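Local coordinates for protein alanine dehydrogenase/pyridine nucleotide transhydrogenase (Mycobacterium smegmatis str. MC2 155, PDB 3P2Y) that probably transfers reducing equivalents between NADH and NADP as part of a transhydrogenase that couples the reaction to proton pumping across the membrane, at residues A[68-71]-A[72-75]. Residues are numbered along the deposited sequence; the frame is centred on the assembly and turned at random.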
ATOM      1  N   SER A  68     -20.605  -1.019  13.594  1.00 14.83           N
ATOM      2  CA  SER A  68     -21.925  -1.680  13.544  1.00 13.29           C
ATOM      3  C   SER A  68     -23.019  -0.750  14.043  1.00 12.70           C
ATOM      4  O   SER A  68     -22.746   0.291  14.668  1.00 12.85           O
ATOM      5  CB  SER A  68     -21.914  -2.953  14.401  1.00 13.92           C
ATOM      6  OG  SER A  68     -21.681  -2.550  15.736  1.00 15.21           O
ATOM      7  N   ASP A  69     -24.278  -1.135  13.815  1.00 12.29           N
ATOM      8  CA  ASP A  69     -25.400  -0.375  14.362  1.00 12.98           C
ATOM      9  C   ASP A  69     -25.253  -0.355  15.888  1.00 13.19           C
ATOM     10  O   ASP A  69     -25.543   0.661  16.532  1.00 12.96           O
ATOM     11  CB  ASP A  69     -26.736  -1.053  14.016  1.00 12.28           C
ATOM     12  CG  ASP A  69     -27.184  -0.809  12.580  1.00 12.51           C
ATOM     13  OD1 ASP A  69     -26.447  -0.184  11.787  1.00 11.24           O
ATOM     14  OD2 ASP A  69     -28.280  -1.307  12.238  1.00 12.02           O
ATOM     15  N   ALA A  70     -24.803  -1.484  16.469  1.00 13.76           N
ATOM     16  CA  ALA A  70     -24.634  -1.545  17.938  1.00 14.20           C
ATOM     17  C   ALA A  70     -23.618  -0.515  18.437  1.00 14.04           C
ATOM     18  O   ALA A  70     -23.796   0.034  19.515  1.00 14.74           O
ATOM     19  CB  ALA A  70     -24.253  -2.959  18.413  1.00 14.99           C
ATOM     20  N   ASP A  71     -22.575  -0.235  17.650  1.00 14.15           N
ATOM     21  CA  ASP A  71     -21.588   0.788  18.048  1.00 14.05           C
ATOM     22  C   ASP A  71     -22.268   2.139  18.200  1.00 13.50           C
ATOM     23  O   ASP A  71     -22.050   2.870  19.179  1.00 14.65           O
ATOM     24  CB  ASP A  71     -20.461   0.906  17.024  1.00 14.12           C
ATOM     25  CG  ASP A  71     -19.563  -0.291  17.006  1.00 17.10           C
ATOM     26  OD1 ASP A  71     -19.383  -0.941  18.077  1.00 20.76           O
ATOM     27  OD2 ASP A  71     -19.028  -0.586  15.916  1.00 17.91           O
ATOM     28  N   TYR A  72     -23.118   2.467  17.232  1.00 12.78           N
ATOM     29  CA  TYR A  72     -23.907   3.705  17.311  1.00 12.90           C
ATOM     30  C   TYR A  72     -24.906   3.745  18.462  1.00 13.13           C
ATOM     31  O   TYR A  72     -25.022   4.760  19.134  1.00 12.51           O
ATOM     32  CB  TYR A  72     -24.576   4.029  15.970  1.00 11.02           C
ATOM     33  CG  TYR A  72     -23.561   4.527  14.942  1.00 10.76           C
ATOM     34  CD1 TYR A  72     -23.069   5.845  14.995  1.00  9.27           C
ATOM     35  CD2 TYR A  72     -23.122   3.694  13.918  1.00 10.93           C
ATOM     36  CE1 TYR A  72     -22.141   6.304  14.020  1.00  9.38           C
ATOM     37  CE2 TYR A  72     -22.192   4.137  12.957  1.00 11.61           C
ATOM     38  CZ  TYR A  72     -21.725   5.440  13.013  1.00 10.82           C
ATOM     39  OH  TYR A  72     -20.824   5.862  12.059  1.00 10.13           O
ATOM     40  N   GLU A  73     -25.614   2.648  18.702  1.00 14.30           N
ATOM     41  CA  GLU A  73     -26.559   2.585  19.820  1.00 15.27           C
ATOM     42  C   GLU A  73     -25.817   2.747  21.161  1.00 15.56           C
ATOM     43  O   GLU A  73     -26.314   3.450  22.063  1.00 15.22           O
ATOM     44  CB  GLU A  73     -27.341   1.274  19.800  1.00 15.34           C
ATOM     45  CG  GLU A  73     -28.351   1.203  18.655  1.00 14.14           C
ATOM     46  CD  GLU A  73     -29.009  -0.154  18.535  1.00 17.28           C
ATOM     47  OE1 GLU A  73     -28.350  -1.186  18.802  1.00 18.38           O
ATOM     48  OE2 GLU A  73     -30.172  -0.185  18.123  1.00 14.88           O
ATOM     49  N   ARG A  74     -24.642   2.126  21.271  1.00 16.48           N
ATOM     50  CA  ARG A  74     -23.788   2.292  22.468  1.00 18.21           C
ATOM     51  C   ARG A  74     -23.353   3.740  22.701  1.00 18.54           C
ATOM     52  O   ARG A  74     -23.108   4.154  23.855  1.00 18.17           O
ATOM     53  CB  ARG A  74     -22.557   1.374  22.421  1.00 19.30           C
ATOM     54  CG  ARG A  74     -22.834  -0.094  22.877  1.00 23.33           C
ATOM     55  CD  ARG A  74     -21.538  -0.935  23.007  1.00 26.75           C
ATOM     56  NE  ARG A  74     -20.975  -1.280  21.698  1.00 29.47           N
ATOM     57  CZ  ARG A  74     -21.354  -2.339  20.979  1.00 31.55           C
ATOM     58  NH1 ARG A  74     -22.289  -3.168  21.442  1.00 31.13           N
ATOM     59  NH2 ARG A  74     -20.804  -2.568  19.788  1.00 32.86           N
ATOM     60  N   ALA A  75     -23.271   4.514  21.611  1.00 17.38           N
ATOM     61  CA  ALA A  75     -22.913   5.938  21.667  1.00 17.47           C
ATOM     62  C   ALA A  75     -24.130   6.825  21.891  1.00 17.28           C
ATOM     63  O   ALA A  75     -24.029   8.061  21.872  1.00 18.19           O
ATOM     64  CB  ALA A  75     -22.201   6.351  20.381  1.00 16.76           C
TER
HETATM   65  O   HOH W   1     -20.400  -4.239  17.310  1.00 27.66           O
HETATM   66  O   HOH W   2     -18.993   0.372  20.694  1.00 33.01           O
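Arg74 folds its guanidinium back over the first turn of helix 69-74, so that one face of the group covers the carbonyl oxygen of Ala70, which lies 3.7 Å from the plane beneath its centre. The bend at chi3 (-73°) turns the chain toward the N-terminal end of the helix, bringing NH1 to 3.6 Å from Ala70 CB and NH2 to Asp71. There NH2 donates to OD1 of Asp71 at 2.8 Å in a salt bridge. The acceptor lies close to the guanidinium plane, yet OD1 is approached from above its own carboxylate, the two planes standing 71° apart. A water held between Arg74 NE and Asp71 OD1 adds a second, indirect link. The other carboxylate oxygen, OD2, receives the backbone N of Ser68 at 2.8 Å, while Ser68 OG accepts from the N of Asp71 at 3.1 Å. These reciprocal bonds make a capping box, a textbook way of closing a helix N-terminus, and Asp71 thus serves both the cap and the salt bridge. The negative carboxylate would also be expected to interact favourably with the helix dipole. Glu73 N to Asp69 O and Arg74 N to Ala70 O, both 2.9 Å, supply the regular helical bonds. Tyr72 leaves another side of this short helix, where it packs on Pro42 and Val45 of helix 42-50 and on Ile79, its hydroxyl bonded to Leu40 O. The helix is the crossover of a beta-alpha-beta unit, joining parallel strands 54-57 and 78-79 at the border of the N-terminal domain's sheet.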